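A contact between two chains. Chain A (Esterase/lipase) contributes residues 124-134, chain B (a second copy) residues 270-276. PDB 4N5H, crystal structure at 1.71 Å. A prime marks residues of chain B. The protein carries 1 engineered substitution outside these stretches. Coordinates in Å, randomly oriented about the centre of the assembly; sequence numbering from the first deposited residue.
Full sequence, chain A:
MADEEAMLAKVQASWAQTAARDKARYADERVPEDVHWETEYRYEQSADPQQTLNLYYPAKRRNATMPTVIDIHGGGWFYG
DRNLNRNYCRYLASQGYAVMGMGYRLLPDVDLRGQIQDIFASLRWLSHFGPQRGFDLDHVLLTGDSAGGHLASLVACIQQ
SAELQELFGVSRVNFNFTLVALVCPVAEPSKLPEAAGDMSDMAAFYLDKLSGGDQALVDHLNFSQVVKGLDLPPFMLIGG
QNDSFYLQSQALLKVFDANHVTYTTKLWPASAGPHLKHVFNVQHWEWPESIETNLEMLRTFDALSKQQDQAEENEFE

Chain A 124-134: RWLSHFGPQRG
Chain B, residues 270-276: ASAGPHL

His275′ sits among three side chains of chain A, Trp125, Phe129 and Arg133, and makes two aromatic contacts at once: it receives the edge of Trp125 on its face (five-membered ring to imidazole, centroids 4.8 Å apart, planes at 76°, offset) and turns its own edge to the face of Phe129 (centroids 5.0 Å, planes at 65°). Trp125 NE1 lies 3.0 Å from His275′ ND1, a close polar approach whose geometry leaves a hydrogen bond undecided. Chain A presents these rings from a helix that begins before Arg124 and includes 124-129, with Phe129 N hydrogen-bonded to Trp125 O (2.9 Å); the four-residue spacing puts both on one side, CA-to-CB toward chain B. Trp125 is t (chi1 -171°, chi2 94°), Phe129 m (-55°, 112°). Residues 130-132 keep helical angles, and Arg133 (phi/psi -119/19) has chi1 to chi3 p, t, p and chi4 -132°, anchored by NE to Phe129 O (2.8 Å) and NH2 to Gln132 OE1 (2.9 Å); its NH2 stops 4.3 Å from His275′ NE2.

Chain B enters as a 3-10 segment, 270-272, with Gly273′ N hydrogen-bonded to Ala270′ O (3.0 Å), then a type I turn from Gly273′ to Leu276′, closed by a weak Leu276′ N to Gly273′ O hydrogen bond (3.4 Å). The turn brings up His275′ (-72/-16; chi1 55°, p; chi2 -67°). Phe129 and Gly273′ are in register, CA atoms 7.8 Å apart. Gly273′, at 121/159, suits its place: its angles call for glycine, and a CB would stand 2.8 Å from Phe129 CZ, which instead approaches Gly273′ CA to 3.3 Å, and 2.4 Å from His275′ CE1. Phe129 CE2 also lies 3.1 Å from Ala272′ O. Pro274′ adds apolar packing, CG 4.0 Å from Trp125 CD1 and CD 4.2 Å from Phe129 CE1. The stretches bury 245 Å² together, mostly on Phe129, His275′ and Trp125.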

# COMPACT_ATOMS: atom_id res chain seq x y z
N ARG A 124 -26.94 21.20 -5.31
CA ARG A 124 -27.58 21.33 -6.57
C ARG A 124 -27.19 20.23 -7.55
O ARG A 124 -28.04 19.65 -8.20
CB ARG A 124 -27.33 22.70 -7.22
CG ARG A 124 -28.34 23.01 -8.32
CD ARG A 124 -28.34 24.54 -8.73
NE ARG A 124 -28.11 25.39 -7.55
CZ ARG A 124 -29.03 25.73 -6.65
NH1 ARG A 124 -30.31 25.44 -6.87
NH2 ARG A 124 -28.66 26.41 -5.56
N TRP A 125 -25.90 19.92 -7.65
CA TRP A 125 -25.47 18.78 -8.42
C TRP A 125 -26.19 17.52 -8.00
O TRP A 125 -26.72 16.76 -8.83
CB TRP A 125 -23.95 18.61 -8.26
CG TRP A 125 -23.38 17.58 -9.20
CD1 TRP A 125 -22.83 17.79 -10.43
CD2 TRP A 125 -23.29 16.19 -8.96
NE1 TRP A 125 -22.41 16.62 -10.98
CE2 TRP A 125 -22.61 15.62 -10.07
CE3 TRP A 125 -23.63 15.37 -7.88
CZ2 TRP A 125 -22.40 14.25 -10.18
CZ3 TRP A 125 -23.36 14.02 -8.00
CH2 TRP A 125 -22.80 13.48 -9.14
N LEU A 126 -26.22 17.27 -6.71
CA LEU A 126 -26.88 16.04 -6.23
C LEU A 126 -28.38 16.05 -6.58
O LEU A 126 -28.98 14.99 -6.87
CB LEU A 126 -26.65 15.88 -4.72
CG LEU A 126 -26.93 14.47 -4.16
CD1 LEU A 126 -25.94 13.45 -4.64
CD2 LEU A 126 -26.85 14.54 -2.61
N SER A 127 -29.02 17.22 -6.52
CA SER A 127 -30.44 17.26 -6.87
C SER A 127 -30.65 16.89 -8.32
O SER A 127 -31.68 16.35 -8.64
CB SER A 127 -31.03 18.67 -6.58
OG SER A 127 -30.63 19.61 -7.54
N HIS A 128 -29.71 17.15 -9.23
CA HIS A 128 -29.81 16.82 -10.65
C HIS A 128 -29.44 15.35 -10.93
O HIS A 128 -30.06 14.69 -11.78
CB HIS A 128 -28.87 17.71 -11.48
CG HIS A 128 -29.21 19.15 -11.42
ND1 HIS A 128 -28.29 20.18 -11.66
CD2 HIS A 128 -30.33 19.75 -11.03
CE1 HIS A 128 -28.92 21.33 -11.60
NE2 HIS A 128 -30.16 21.10 -11.19
N PHE A 129 -28.38 14.85 -10.28
CA PHE A 129 -27.74 13.60 -10.64
C PHE A 129 -27.85 12.49 -9.63
O PHE A 129 -27.53 11.33 -9.90
CB PHE A 129 -26.26 13.91 -11.07
CG PHE A 129 -26.18 14.92 -12.14
CD1 PHE A 129 -25.66 16.14 -11.88
CD2 PHE A 129 -26.74 14.69 -13.38
CE1 PHE A 129 -25.64 17.17 -12.80
CE2 PHE A 129 -26.72 15.70 -14.33
CZ PHE A 129 -26.16 16.95 -14.05
N GLY A 130 -28.23 12.79 -8.38
CA GLY A 130 -28.25 11.83 -7.33
C GLY A 130 -29.29 10.74 -7.53
O GLY A 130 -28.95 9.51 -7.42
N PRO A 131 -30.52 11.16 -7.75
CA PRO A 131 -31.55 10.07 -7.84
C PRO A 131 -31.30 9.00 -8.86
O PRO A 131 -31.60 7.83 -8.61
CB PRO A 131 -32.83 10.84 -8.12
CG PRO A 131 -32.63 12.13 -7.42
CD PRO A 131 -31.14 12.47 -7.70
N GLN A 132 -30.77 9.36 -10.01
CA GLN A 132 -30.48 8.36 -11.05
C GLN A 132 -29.46 7.33 -10.63
O GLN A 132 -29.38 6.30 -11.27
CB GLN A 132 -30.10 9.04 -12.31
CG GLN A 132 -28.80 9.53 -12.38
CD GLN A 132 -28.57 10.53 -13.59
OE1 GLN A 132 -27.81 11.41 -13.43
NE2 GLN A 132 -29.21 10.33 -14.77
N ARG A 133 -28.65 7.63 -9.57
CA ARG A 133 -27.63 6.69 -9.12
C ARG A 133 -27.81 6.22 -7.70
O ARG A 133 -26.90 5.63 -7.09
CB ARG A 133 -26.24 7.31 -9.38
CG ARG A 133 -25.87 8.43 -8.48
CD ARG A 133 -24.69 9.30 -9.08
NE ARG A 133 -25.14 10.00 -10.28
CZ ARG A 133 -24.53 10.07 -11.42
NH1 ARG A 133 -23.26 9.61 -11.58
NH2 ARG A 133 -25.16 10.63 -12.40
N GLY A 134 -29.03 6.36 -7.15
CA GLY A 134 -29.30 5.79 -5.85
C GLY A 134 -29.67 6.64 -4.70
O GLY A 134 -30.00 6.12 -3.61
N ALA B 270 -24.63 18.76 -22.49
CA ALA B 270 -24.23 19.58 -21.35
C ALA B 270 -25.13 19.40 -20.15
O ALA B 270 -24.68 19.43 -19.03
CB ALA B 270 -24.11 21.05 -21.73
N SER B 271 -26.40 19.15 -20.42
CA SER B 271 -27.40 18.93 -19.38
C SER B 271 -27.12 17.70 -18.54
O SER B 271 -27.62 17.61 -17.39
CB SER B 271 -28.80 18.84 -20.04
OG SER B 271 -28.91 17.75 -20.91
N ALA B 272 -26.34 16.74 -19.06
CA ALA B 272 -25.96 15.56 -18.28
C ALA B 272 -24.84 15.82 -17.25
O ALA B 272 -24.50 14.97 -16.40
CB ALA B 272 -25.49 14.42 -19.18
N GLY B 273 -24.34 17.02 -17.20
CA GLY B 273 -23.62 17.47 -16.05
C GLY B 273 -22.15 17.91 -16.30
O GLY B 273 -21.49 17.44 -17.22
N PRO B 274 -21.60 18.70 -15.39
CA PRO B 274 -20.30 19.21 -15.53
C PRO B 274 -19.18 18.19 -15.24
O PRO B 274 -17.99 18.42 -15.54
CB PRO B 274 -20.28 20.31 -14.48
CG PRO B 274 -21.16 19.84 -13.42
CD PRO B 274 -22.27 19.22 -14.17
N HIS B 275 -19.57 17.10 -14.55
CA HIS B 275 -18.61 16.06 -14.25
C HIS B 275 -18.20 15.24 -15.47
O HIS B 275 -17.16 14.55 -15.43
CB HIS B 275 -19.17 15.15 -13.15
CG HIS B 275 -20.50 14.56 -13.48
ND1 HIS B 275 -21.65 15.33 -13.60
CD2 HIS B 275 -20.88 13.29 -13.74
CE1 HIS B 275 -22.67 14.55 -13.86
NE2 HIS B 275 -22.24 13.31 -13.94
N LEU B 276 -18.97 15.33 -16.57
CA LEU B 276 -18.70 14.50 -17.78
C LEU B 276 -17.68 15.27 -18.62
O LEU B 276 -17.91 15.71 -19.75
CB LEU B 276 -20.01 14.28 -18.51
CG LEU B 276 -21.00 13.53 -17.67
CD1 LEU B 276 -22.18 13.24 -18.56
CD2 LEU B 276 -20.46 12.26 -17.04